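Local coordinates for protein 8-amino-8-demethylriboflavin N,N-dimethyltransferase (Streptomyces davawensis, PDB 4D7K) that methylates 8-amino-8-demethyl-D-riboflavin twice with S-adenosyl-L-methionine, the last two steps in making the antibiotic roseoflavin, at residues L114-D119 with M302-E307; R311-W316 with F325-I330; P39-D44 with A50-A55; K219-Q224 with V230-G235; L66-A71 with L76-E81. All coordinates share one frame; numbering follows the deposited sequence.

Interaction 1 (L114-D119 with M302-E307); sequences LAAYGD and MLVLVE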
# COMPACT_ATOMS: atom_id res chain seq x y z
N LEU A 114 -3.81 10.95 1.56
CA LEU A 114 -3.66 10.03 0.43
C LEU A 114 -3.58 10.79 -0.89
O LEU A 114 -2.82 10.42 -1.78
CB LEU A 114 -4.84 9.05 0.41
CG LEU A 114 -4.64 7.71 -0.28
CD1 LEU A 114 -3.63 6.85 0.48
CD2 LEU A 114 -5.97 7.00 -0.39
N ALA A 115 -4.35 11.87 -1.00
CA ALA A 115 -4.35 12.70 -2.20
C ALA A 115 -3.01 13.39 -2.42
O ALA A 115 -2.64 13.71 -3.55
CB ALA A 115 -5.46 13.72 -2.12
N ALA A 116 -2.28 13.62 -1.33
CA ALA A 116 -0.96 14.23 -1.41
C ALA A 116 0.06 13.26 -2.00
O ALA A 116 0.83 13.63 -2.89
CB ALA A 116 -0.51 14.71 -0.04
N TYR A 117 0.06 12.02 -1.51
CA TYR A 117 0.94 10.99 -2.04
C TYR A 117 0.63 10.70 -3.52
O TYR A 117 1.49 10.23 -4.26
CB TYR A 117 0.85 9.71 -1.20
CG TYR A 117 1.59 9.83 0.11
CD1 TYR A 117 1.04 10.52 1.19
CD2 TYR A 117 2.86 9.29 0.27
CE1 TYR A 117 1.72 10.65 2.38
CE2 TYR A 117 3.55 9.41 1.45
CZ TYR A 117 2.97 10.09 2.51
OH TYR A 117 3.66 10.22 3.69
N GLY A 118 -0.60 10.99 -3.93
CA GLY A 118 -0.98 10.85 -5.33
C GLY A 118 -0.37 11.94 -6.20
O GLY A 118 -0.01 11.69 -7.35
N ASP A 119 -0.26 13.15 -5.64
CA ASP A 119 0.29 14.29 -6.37
C ASP A 119 1.82 14.33 -6.34
O ASP A 119 2.43 15.38 -6.53
CB ASP A 119 -0.26 15.60 -5.79
CG ASP A 119 -1.21 16.30 -6.73
OD1 ASP A 119 -1.13 16.06 -7.95
OD2 ASP A 119 -2.04 17.10 -6.24
N MET A 302 8.87 13.08 3.59
CA MET A 302 9.38 14.45 3.61
C MET A 302 9.03 15.17 2.32
O MET A 302 8.69 16.35 2.33
CB MET A 302 10.89 14.45 3.82
CG MET A 302 11.34 13.66 5.03
SD MET A 302 11.31 14.66 6.52
CE MET A 302 12.66 15.78 6.14
N LEU A 303 9.10 14.45 1.21
CA LEU A 303 8.85 15.01 -0.11
C LEU A 303 7.37 15.35 -0.29
O LEU A 303 7.03 16.35 -0.92
CB LEU A 303 9.30 14.03 -1.19
CG LEU A 303 9.72 14.57 -2.55
CD1 LEU A 303 10.68 13.60 -3.20
CD2 LEU A 303 8.51 14.78 -3.44
N VAL A 304 6.50 14.52 0.27
CA VAL A 304 5.07 14.67 0.10
C VAL A 304 4.48 15.69 1.08
O VAL A 304 3.68 16.54 0.70
CB VAL A 304 4.34 13.32 0.28
CG1 VAL A 304 2.84 13.52 0.37
CG2 VAL A 304 4.70 12.37 -0.86
N LEU A 305 4.92 15.62 2.34
CA LEU A 305 4.25 16.34 3.41
C LEU A 305 4.84 17.71 3.70
O LEU A 305 4.12 18.71 3.73
CB LEU A 305 4.26 15.51 4.70
CG LEU A 305 3.46 14.21 4.68
CD1 LEU A 305 3.69 13.42 5.96
CD2 LEU A 305 1.98 14.49 4.47
N VAL A 306 6.15 17.77 3.91
CA VAL A 306 6.77 19.01 4.36
C VAL A 306 7.77 19.59 3.36
O VAL A 306 8.08 18.98 2.34
CB VAL A 306 7.48 18.80 5.70
CG1 VAL A 306 6.48 18.38 6.76
CG2 VAL A 306 8.57 17.76 5.56
N GLU A 307 8.27 20.78 3.67
CA GLU A 307 9.18 21.49 2.79
C GLU A 307 10.64 21.24 3.17
O GLU A 307 11.55 21.42 2.35
CB GLU A 307 8.86 22.99 2.81
CG GLU A 307 9.48 23.79 1.67
CD GLU A 307 10.80 24.42 2.05
OE1 GLU A 307 11.17 24.34 3.24
OE2 GLU A 307 11.46 25.00 1.16
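V304 lays its two methyl groups against the phenol ring of Y117, and this is where the contact is tightest. CG1 stands over one face of the ring, 3.7 Å from the centroid and only 17° off the ring normal, a CH-pi contact; the second methyl adds to it, with 3.8 Å between V304 CG2 and Y117 CD2. The valine can bridge two residues because CG1, anti to the backbone N (chi1 169°), also meets the methyl of A116, at 3.6 Å from A116 CB to V304 CG1. A single side chain of one helix thus touches two consecutive residues of the other. The helices concerned, 111-118 and 293-305, are far apart in sequence and meet in the methyltransferase part of the chain, away from the predicted cofactor site; the second subunit of the homodimer closes in beside them, F28 of that subunit meeting the Y117 ring with the planes inclined at about 45°. Toward the phenol end the fit relaxes. L305 comes up obliquely to the ring, its CD2 4.4 Å from Y117 CE1, while its CD1 lies 3.9 Å from Y117 OH. That hydroxyl is hydrogen-bonded to D301 OD1, one residue ahead of 302-307, which helps fix how far the ring reaches along helix 293-305.

Interaction 2 (R311-W316 with F325-I330); sequences RTRAQW and FDIVGI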
# COMPACT_ATOMS: atom_id res chain seq x y z
N ARG A 311 19.89 16.30 5.35
CA ARG A 311 21.16 16.84 4.87
C ARG A 311 22.20 15.74 4.64
O ARG A 311 22.20 14.71 5.31
CB ARG A 311 21.70 17.88 5.86
CG ARG A 311 20.94 19.20 5.87
CD ARG A 311 21.56 20.16 6.89
NE ARG A 311 21.01 21.52 6.82
CZ ARG A 311 19.99 21.96 7.56
NH1 ARG A 311 19.41 21.15 8.43
NH2 ARG A 311 19.56 23.20 7.43
N THR A 312 23.08 15.98 3.67
CA THR A 312 24.22 15.09 3.45
C THR A 312 25.27 15.38 4.51
O THR A 312 25.14 16.33 5.27
CB THR A 312 24.85 15.28 2.06
OG1 THR A 312 25.43 16.59 1.97
CG2 THR A 312 23.82 15.11 0.97
N ARG A 313 26.32 14.56 4.54
CA ARG A 313 27.39 14.74 5.52
C ARG A 313 28.16 16.03 5.27
O ARG A 313 28.48 16.77 6.20
CB ARG A 313 28.35 13.55 5.48
CG ARG A 313 29.38 13.57 6.59
CD ARG A 313 30.44 12.50 6.37
NE ARG A 313 31.15 12.18 7.60
CZ ARG A 313 31.00 11.05 8.28
NH1 ARG A 313 30.18 10.11 7.83
NH2 ARG A 313 31.69 10.84 9.39
N ALA A 314 28.45 16.30 4.00
CA ALA A 314 29.18 17.50 3.61
C ALA A 314 28.41 18.74 4.04
O ALA A 314 29.00 19.72 4.50
CB ALA A 314 29.44 17.51 2.11
N GLN A 315 27.09 18.70 3.88
CA GLN A 315 26.24 19.80 4.30
C GLN A 315 26.31 20.00 5.81
O GLN A 315 26.39 21.13 6.30
CB GLN A 315 24.80 19.55 3.86
CG GLN A 315 24.58 19.68 2.36
CD GLN A 315 23.17 19.32 1.94
OE1 GLN A 315 22.65 18.26 2.31
NE2 GLN A 315 22.54 20.20 1.17
N TRP A 316 26.29 18.89 6.55
CA TRP A 316 26.39 18.95 8.01
C TRP A 316 27.76 19.46 8.44
O TRP A 316 27.86 20.24 9.38
CB TRP A 316 26.14 17.57 8.63
CG TRP A 316 24.68 17.24 8.79
CD1 TRP A 316 24.00 16.24 8.16
CD2 TRP A 316 23.73 17.90 9.63
NE1 TRP A 316 22.68 16.24 8.56
CE2 TRP A 316 22.49 17.25 9.46
CE3 TRP A 316 23.81 18.99 10.52
CZ2 TRP A 316 21.34 17.64 10.14
CZ3 TRP A 316 22.66 19.38 11.19
CH2 TRP A 316 21.44 18.70 11.00
N PHE A 325 31.90 23.23 15.37
CA PHE A 325 31.77 21.82 15.72
C PHE A 325 32.53 20.92 14.75
O PHE A 325 32.74 21.28 13.59
CB PHE A 325 30.30 21.41 15.75
CG PHE A 325 29.59 21.78 17.01
CD1 PHE A 325 29.83 21.09 18.19
CD2 PHE A 325 28.65 22.80 17.02
CE1 PHE A 325 29.17 21.42 19.36
CE2 PHE A 325 27.98 23.14 18.19
CZ PHE A 325 28.24 22.45 19.35
N ASP A 326 32.91 19.74 15.23
CA ASP A 326 33.54 18.73 14.38
C ASP A 326 32.80 17.40 14.49
O ASP A 326 32.48 16.95 15.59
CB ASP A 326 35.01 18.53 14.76
CG ASP A 326 35.95 19.27 13.84
OD1 ASP A 326 35.61 19.39 12.64
OD2 ASP A 326 37.02 19.71 14.30
N ILE A 327 32.53 16.78 13.35
CA ILE A 327 31.89 15.47 13.34
C ILE A 327 32.89 14.39 13.74
O ILE A 327 33.86 14.13 13.03
CB ILE A 327 31.30 15.15 11.95
CG1 ILE A 327 30.28 16.21 11.55
CG2 ILE A 327 30.66 13.76 11.95
CD1 ILE A 327 29.53 15.89 10.28
N VAL A 328 32.64 13.77 14.89
CA VAL A 328 33.47 12.66 15.35
C VAL A 328 33.12 11.41 14.57
O VAL A 328 33.99 10.62 14.21
CB VAL A 328 33.29 12.41 16.87
CG1 VAL A 328 34.10 11.21 17.32
CG2 VAL A 328 33.69 13.65 17.65
N GLY A 329 31.83 11.23 14.31
CA GLY A 329 31.36 10.11 13.52
C GLY A 329 29.85 10.11 13.33
O GLY A 329 29.12 10.71 14.12
N ILE A 330 29.39 9.44 12.28
CA ILE A 330 27.96 9.27 12.05
C ILE A 330 27.61 7.79 12.22
O ILE A 330 27.81 6.98 11.32
CB ILE A 330 27.55 9.75 10.66
CG1 ILE A 330 27.92 11.23 10.48
CG2 ILE A 330 26.06 9.53 10.43
CD1 ILE A 330 27.49 11.83 9.16
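R313 turns a face of its flat guanidinium to the side chain of I330, an aliphatic partner for a charged group, with I330 CD1 3.4 Å from the guanidinium plane and offset toward the rim. The closest pair is R313 NH1 to I330 CD1, at 3.5 Å. The two side chains approach from opposite directions, and the same methyl also lies 3.6 Å from R313 CG. This depends on an extended arginine: CG is anti to the backbone N (chi1 -172°) and the chain stays straight from CG to NE, carrying the charged group out to the strand. NH2 at its far end approaches I327 CG2 obliquely, 4.0 Å away. The charge is answered elsewhere, by a salt bridge from R313 NH1 to E290 OE1, which leaves the guanidinium face to pack against I330. One turn further along the helix, W316 adds a looser apolar touch from its CB to I327 CD1, at 4.1 Å, while its indole leads away from 325-330. The start of the helix is fixed by a capping box: T312 N donates to Q315 OE1 over 2.7 Å, nearly straight, and Q315 N returns a longer bond to T312 OG1. Helix 313-322 packs against strand 325-333, the outermost strand of the seven-stranded methyltransferase sheet. A classic beta bulge places V328 and G329 both opposite E341, so the pairing with 337-344 takes in an extra residue, and the W316 indole packs onto I340 of 337-344 and I283 of strand 280-285.

Interaction 3 (P39-D44 with A50-A55); sequences PDLLAD and ADLAAA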
# COMPACT_ATOMS: atom_id res chain seq x y z
N PRO A 39 -12.21 -2.40 15.97
CA PRO A 39 -11.40 -3.03 17.02
C PRO A 39 -11.89 -2.71 18.42
O PRO A 39 -11.89 -3.58 19.29
CB PRO A 39 -10.01 -2.44 16.80
CG PRO A 39 -10.00 -1.98 15.39
CD PRO A 39 -11.39 -1.51 15.13
N ASP A 40 -12.31 -1.47 18.62
CA ASP A 40 -12.80 -1.02 19.92
C ASP A 40 -14.15 -1.66 20.25
O ASP A 40 -14.43 -1.98 21.41
CB ASP A 40 -12.89 0.51 19.93
CG ASP A 40 -11.59 1.18 19.50
OD1 ASP A 40 -10.73 1.43 20.38
OD2 ASP A 40 -11.42 1.46 18.30
N LEU A 41 -14.98 -1.85 19.23
CA LEU A 41 -16.26 -2.52 19.41
C LEU A 41 -16.06 -4.00 19.75
O LEU A 41 -16.93 -4.62 20.35
CB LEU A 41 -17.12 -2.39 18.14
CG LEU A 41 -17.79 -1.04 17.86
CD1 LEU A 41 -18.34 -1.02 16.44
CD2 LEU A 41 -18.90 -0.78 18.86
N LEU A 42 -14.92 -4.56 19.37
CA LEU A 42 -14.65 -5.97 19.62
C LEU A 42 -13.71 -6.17 20.81
O LEU A 42 -13.28 -7.29 21.10
CB LEU A 42 -14.05 -6.62 18.37
CG LEU A 42 -14.95 -6.76 17.14
CD1 LEU A 42 -14.12 -7.08 15.89
CD2 LEU A 42 -15.98 -7.84 17.38
N ALA A 43 -13.42 -5.08 21.52
CA ALA A 43 -12.43 -5.09 22.60
C ALA A 43 -12.77 -6.05 23.73
O ALA A 43 -11.88 -6.48 24.46
CB ALA A 43 -12.26 -3.68 23.15
N ASP A 44 -14.05 -6.36 23.90
CA ASP A 44 -14.48 -7.17 25.04
C ASP A 44 -14.99 -8.55 24.66
O ASP A 44 -15.51 -9.27 25.51
CB ASP A 44 -15.56 -6.43 25.84
CG ASP A 44 -15.01 -5.21 26.56
OD1 ASP A 44 -13.78 -5.06 26.63
OD2 ASP A 44 -15.82 -4.41 27.08
N ALA A 50 -24.64 -8.87 12.37
CA ALA A 50 -25.84 -8.09 12.62
C ALA A 50 -25.63 -7.05 13.71
O ALA A 50 -26.05 -5.90 13.56
CB ALA A 50 -26.99 -9.01 13.00
N ASP A 51 -24.98 -7.45 14.80
CA ASP A 51 -24.68 -6.52 15.90
C ASP A 51 -23.76 -5.40 15.43
O ASP A 51 -23.99 -4.22 15.72
CB ASP A 51 -24.04 -7.26 17.08
CG ASP A 51 -25.02 -8.17 17.81
OD1 ASP A 51 -26.25 -7.95 17.70
OD2 ASP A 51 -24.54 -9.09 18.51
N LEU A 52 -22.70 -5.77 14.73
CA LEU A 52 -21.73 -4.80 14.24
C LEU A 52 -22.37 -3.89 13.19
O LEU A 52 -22.00 -2.72 13.06
CB LEU A 52 -20.50 -5.51 13.68
CG LEU A 52 -19.73 -6.30 14.74
CD1 LEU A 52 -18.66 -7.18 14.12
CD2 LEU A 52 -19.11 -5.36 15.76
N ALA A 53 -23.35 -4.43 12.46
CA ALA A 53 -24.06 -3.63 11.46
C ALA A 53 -24.85 -2.51 12.12
O ALA A 53 -24.83 -1.36 11.65
CB ALA A 53 -24.97 -4.52 10.63
N ALA A 54 -25.56 -2.84 13.20
CA ALA A 54 -26.35 -1.85 13.92
C ALA A 54 -25.45 -0.87 14.67
O ALA A 54 -25.76 0.31 14.77
CB ALA A 54 -27.30 -2.54 14.89
N ALA A 55 -24.34 -1.38 15.19
CA ALA A 55 -23.39 -0.57 15.93
C ALA A 55 -22.67 0.46 15.06
O ALA A 55 -22.22 1.50 15.55
CB ALA A 55 -22.38 -1.46 16.64
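L52, L41 and A55 bury the most surface here, and L42 makes a smaller addition to the same apolar junction. L52 sends its two methyls to different partners. CD2 lies 4.3 Å from L41 CB, touching the root of that side chain, and CD1 lies 4.3 Å from the CD2 of L42. Beyond its CB, L41 reaches past L52 to the next turn of the facing helix: with CG beside the backbone N (chi1 -75°), it holds both methyls near A55, the closer approach being 4.1 Å between L41 CD1 and A55 CB. The distances are all relaxed, those of a modest hydrophobic contact with no polar bond between the segments. It is also graded in depth, since L42 and L52 are buried whereas L41 and A55 lie at the surface. L42 is the first residue to leave helical geometry after helix 38-41, yet the end of its side chain still reaches L52 CD1. Within the dimerisation domain, whose family belongs to the helix-turn-helix clan, the contact brings the end of helix 38-41 against helix 49-56. L52 goes on to pack on L63 of helix 60-72, and L42 rests on L86 of strand 83-86 and on R47 of strand 47-48.

Interaction 4 (K219-Q224 with V230-G235); sequences KFLASQ and VEVRIG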
# COMPACT_ATOMS: atom_id res chain seq x y z
N LYS A 219 3.01 15.28 32.82
CA LYS A 219 2.21 14.10 33.08
C LYS A 219 2.95 12.83 32.67
O LYS A 219 3.02 11.87 33.43
CB LYS A 219 0.86 14.19 32.36
CG LYS A 219 -0.10 13.07 32.72
CD LYS A 219 -1.45 13.21 32.01
CE LYS A 219 -2.25 14.38 32.57
NZ LYS A 219 -3.64 14.42 32.02
N PHE A 220 3.52 12.83 31.46
CA PHE A 220 4.26 11.66 30.98
C PHE A 220 5.43 11.31 31.88
O PHE A 220 5.65 10.14 32.20
CB PHE A 220 4.76 11.87 29.55
CG PHE A 220 5.71 10.80 29.09
CD1 PHE A 220 5.24 9.56 28.68
CD2 PHE A 220 7.09 11.02 29.08
CE1 PHE A 220 6.11 8.56 28.27
CE2 PHE A 220 7.96 10.03 28.67
CZ PHE A 220 7.47 8.80 28.26
N LEU A 221 6.19 12.32 32.28
CA LEU A 221 7.33 12.11 33.17
C LEU A 221 6.88 11.58 34.53
O LEU A 221 7.60 10.81 35.17
CB LEU A 221 8.12 13.41 33.35
CG LEU A 221 8.87 13.92 32.12
CD1 LEU A 221 9.57 15.23 32.44
CD2 LEU A 221 9.87 12.89 31.62
N ALA A 222 5.69 11.98 34.96
CA ALA A 222 5.16 11.51 36.24
C ALA A 222 4.74 10.05 36.13
O ALA A 222 4.90 9.28 37.07
CB ALA A 222 3.98 12.37 36.69
N SER A 223 4.22 9.68 34.97
CA SER A 223 3.82 8.30 34.71
C SER A 223 5.03 7.38 34.60
O SER A 223 4.90 6.16 34.62
CB SER A 223 2.97 8.20 33.44
OG SER A 223 3.79 8.29 32.28
N GLN A 224 6.21 7.98 34.48
CA GLN A 224 7.46 7.22 34.41
C GLN A 224 8.33 7.46 35.65
O GLN A 224 9.46 6.98 35.72
CB GLN A 224 8.25 7.59 33.14
CG GLN A 224 7.49 7.42 31.83
CD GLN A 224 7.25 5.96 31.48
OE1 GLN A 224 8.19 5.20 31.24
NE2 GLN A 224 5.99 5.56 31.43
N VAL A 230 14.35 14.93 35.78
CA VAL A 230 14.27 15.80 34.61
C VAL A 230 13.79 17.21 34.94
O VAL A 230 12.71 17.40 35.51
CB VAL A 230 13.34 15.22 33.53
CG1 VAL A 230 13.08 16.25 32.44
CG2 VAL A 230 13.94 13.96 32.94
N GLU A 231 14.61 18.20 34.59
CA GLU A 231 14.21 19.59 34.67
C GLU A 231 13.51 19.99 33.37
O GLU A 231 14.07 19.82 32.29
CB GLU A 231 15.43 20.48 34.92
CG GLU A 231 15.15 21.97 34.85
CD GLU A 231 16.41 22.80 34.91
OE1 GLU A 231 17.49 22.22 35.15
OE2 GLU A 231 16.33 24.03 34.72
N VAL A 232 12.30 20.52 33.49
CA VAL A 232 11.52 20.90 32.32
C VAL A 232 11.56 22.42 32.10
O VAL A 232 10.88 23.17 32.81
CB VAL A 232 10.05 20.44 32.44
CG1 VAL A 232 9.27 20.82 31.19
CG2 VAL A 232 9.99 18.94 32.68
N ARG A 233 12.35 22.85 31.13
CA ARG A 233 12.47 24.27 30.82
C ARG A 233 11.58 24.65 29.64
O ARG A 233 11.72 24.11 28.54
CB ARG A 233 13.92 24.64 30.52
CG ARG A 233 14.86 24.44 31.70
CD ARG A 233 16.17 25.17 31.50
NE ARG A 233 16.99 25.17 32.70
CZ ARG A 233 18.12 25.85 32.83
NH1 ARG A 233 18.57 26.59 31.83
NH2 ARG A 233 18.81 25.79 33.97
N ILE A 234 10.67 25.60 29.87
CA ILE A 234 9.71 26.01 28.85
C ILE A 234 10.02 27.41 28.32
O ILE A 234 10.22 28.35 29.09
CB ILE A 234 8.27 25.98 29.41
CG1 ILE A 234 7.90 24.57 29.87
CG2 ILE A 234 7.28 26.48 28.38
CD1 ILE A 234 8.08 23.51 28.80
N GLY A 235 10.05 27.54 27.00
CA GLY A 235 10.28 28.83 26.37
C GLY A 235 11.00 28.73 25.04
O GLY A 235 11.13 27.64 24.47
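L221 reaches the strand through one methyl, CD1. The two valines that receive it are turned differently. V230 crosses the leucine at about a right angle and offers CG1, with 3.7 Å between V230 CG1 and L221 CD1. V232 instead slides past the leucine in the opposite direction and presents CG2, also 3.7 Å from L221 CD1. The methyl is therefore seated between residues i and i+2 of the strand, whose side chains emerge on the same side, while E231 between them points away. Each valine has CG1 anti to its backbone N (chi1 169° for V230 and -178° for V232), yet because the residues stand at different places relative to the leucine, the methyl presented is CG1 in one and CG2 in the other. Helix 214-223 and strand 230-234 are the last two elements of a beta-alpha-beta unit that starts with strand 204-209, as in the Rossmann-like fold of class I methyltransferases, and the contact seats the helix on the edge strand of the sheet. G235, which follows the strand, and D209 at the end of 204-209 are both predicted to bind S-adenosyl-L-methionine, and their backbones are hydrogen-bonded to each other. Chemically the contact is purely aliphatic: L221, V230 and V232 meet with no directional bond between them, and the position of the helix over the strand depends here on shape and burial.

Interaction 5 (L66-A71 with L76-E81); sequences LLRAAA and LREVPE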
# COMPACT_ATOMS: atom_id res chain seq x y z
N LEU A 66 -16.33 -6.87 4.19
CA LEU A 66 -15.23 -6.08 4.73
C LEU A 66 -14.57 -6.78 5.92
O LEU A 66 -13.34 -6.84 6.02
CB LEU A 66 -15.73 -4.69 5.16
CG LEU A 66 -14.71 -3.84 5.92
CD1 LEU A 66 -13.55 -3.48 5.02
CD2 LEU A 66 -15.35 -2.58 6.49
N LEU A 67 -15.39 -7.32 6.82
CA LEU A 67 -14.89 -8.01 8.01
C LEU A 67 -14.16 -9.29 7.63
O LEU A 67 -13.14 -9.64 8.22
CB LEU A 67 -16.03 -8.34 8.98
CG LEU A 67 -16.72 -7.18 9.70
CD1 LEU A 67 -17.98 -7.67 10.41
CD2 LEU A 67 -15.77 -6.55 10.68
N ARG A 68 -14.70 -10.00 6.65
CA ARG A 68 -14.06 -11.22 6.16
C ARG A 68 -12.70 -10.90 5.52
O ARG A 68 -11.75 -11.69 5.63
CB ARG A 68 -14.99 -11.92 5.17
CG ARG A 68 -14.47 -13.20 4.59
CD ARG A 68 -15.47 -13.74 3.60
NE ARG A 68 -16.75 -14.06 4.23
CZ ARG A 68 -17.93 -13.89 3.65
NH1 ARG A 68 -18.00 -13.38 2.42
NH2 ARG A 68 -19.04 -14.21 4.29
N ALA A 69 -12.59 -9.74 4.87
CA ALA A 69 -11.33 -9.32 4.26
C ALA A 69 -10.29 -9.01 5.34
O ALA A 69 -9.13 -9.38 5.22
CB ALA A 69 -11.54 -8.10 3.35
N ALA A 70 -10.73 -8.34 6.40
CA ALA A 70 -9.86 -8.08 7.54
C ALA A 70 -9.39 -9.38 8.20
O ALA A 70 -8.29 -9.46 8.74
CB ALA A 70 -10.58 -7.20 8.55
N ALA A 71 -10.23 -10.41 8.15
CA ALA A 71 -9.85 -11.73 8.64
C ALA A 71 -8.76 -12.34 7.75
O ALA A 71 -7.76 -12.87 8.25
CB ALA A 71 -11.07 -12.65 8.71
N LEU A 76 -8.54 -9.64 12.06
CA LEU A 76 -9.62 -10.23 12.85
C LEU A 76 -9.62 -11.75 12.68
O LEU A 76 -8.82 -12.29 11.91
CB LEU A 76 -10.98 -9.67 12.42
CG LEU A 76 -11.25 -8.15 12.39
CD1 LEU A 76 -12.64 -7.90 11.85
CD2 LEU A 76 -11.11 -7.53 13.76
N ARG A 77 -10.51 -12.42 13.40
CA ARG A 77 -10.74 -13.86 13.23
C ARG A 77 -12.21 -14.13 12.99
O ARG A 77 -13.07 -13.57 13.67
CB ARG A 77 -10.28 -14.65 14.46
CG ARG A 77 -8.79 -14.80 14.62
CD ARG A 77 -8.48 -15.86 15.67
NE ARG A 77 -9.03 -15.52 16.98
CZ ARG A 77 -8.32 -14.95 17.95
NH1 ARG A 77 -7.04 -14.67 17.75
NH2 ARG A 77 -8.89 -14.67 19.11
N GLU A 78 -12.52 -14.98 12.02
CA GLU A 78 -13.89 -15.43 11.83
C GLU A 78 -14.25 -16.41 12.93
O GLU A 78 -13.43 -17.24 13.32
CB GLU A 78 -14.06 -16.07 10.45
CG GLU A 78 -13.97 -15.09 9.31
CD GLU A 78 -14.37 -15.71 7.99
OE1 GLU A 78 -15.58 -15.94 7.78
OE2 GLU A 78 -13.48 -15.96 7.15
N VAL A 79 -15.47 -16.31 13.44
CA VAL A 79 -15.91 -17.07 14.60
C VAL A 79 -17.34 -17.58 14.38
O VAL A 79 -18.18 -16.83 13.88
CB VAL A 79 -15.81 -16.21 15.88
CG1 VAL A 79 -16.82 -16.64 16.94
CG2 VAL A 79 -14.39 -16.23 16.43
N PRO A 80 -17.60 -18.85 14.73
CA PRO A 80 -18.89 -19.53 14.52
C PRO A 80 -20.12 -18.68 14.84
O PRO A 80 -20.10 -17.88 15.77
CB PRO A 80 -18.81 -20.74 15.48
CG PRO A 80 -17.50 -20.61 16.23
CD PRO A 80 -16.63 -19.76 15.36
N GLU A 81 -21.17 -18.88 14.04
CA GLU A 81 -22.42 -18.12 14.07
C GLU A 81 -22.22 -16.69 13.56
O GLU A 81 -22.63 -15.73 14.21
CB GLU A 81 -23.03 -18.12 15.47
CG GLU A 81 -23.21 -19.51 16.06
CD GLU A 81 -23.82 -20.48 15.07
OE1 GLU A 81 -24.93 -20.21 14.57
OE2 GLU A 81 -23.19 -21.52 14.78
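The hydrogen bond joining helix to strand runs between backbones: L76 N donates to A70 O over 3.3 Å, weak by length although nearly straight at 163°. Beside it L76 O is met by a CA-H...O contact, 3.5 Å from A71 CA, so both polar backbone atoms of L76 are turned to the last turn of the helix. The leucine side chain packs beside this backbone pair: its CD1 lies 3.6 Å from L67 CD2 and 4.0 Å from A70 CB, packing across one turn of the helix. Helix 60-72 and strand 76-79 are joined by a short connection, and their local axes pass 6.9 Å apart at 116°. This lies in the dimerisation domain, of the helix-turn-helix clan, where strands 76-79 and 83-86 form an antiparallel hairpin beside the helix, as in the wing of winged-helix folds. The charged pair is subtler. E78 puts its CG against A71 CB at 3.8 Å, and from there its carboxylate, extended beyond CG, swings over toward R68. E78 OE1 is near the plane of the guanidinium, at its edge, but stays 4.2 Å from R68 NE, beyond salt-bridge range, with the two planes 46° apart. The stronger partner of E78 is on the second subunit, where K296 forms a salt bridge with OE2; the nearby arginine probably adds a favourable field. R77, pointing away from the helix, has its NH2 in a salt bridge with E85 of the neighbouring strand 83-86.

In the fold
Along the chain the contacts fall into two groups. Interactions 3 and 5 come first, in the dimerisation domain, with centres about 12 Å apart; they share a core, since L42 meets L76 and L52 meets L67. Interactions 1, 2 and 4 belong to the methyltransferase part. Interaction 4 is nested inside the long loop closed by interaction 1, their centres about 33 Å apart on opposite sides of the chain's centre. Interactions 2 and 4 have centres about 31 Å apart, at the two outermost strands of the same seven-stranded sheet. Interactions 1 and 5 both touch the second subunit, so catalytic and dimerisation regions alike take part in the homodimer, while the predicted cofactor residues lie near interaction 4.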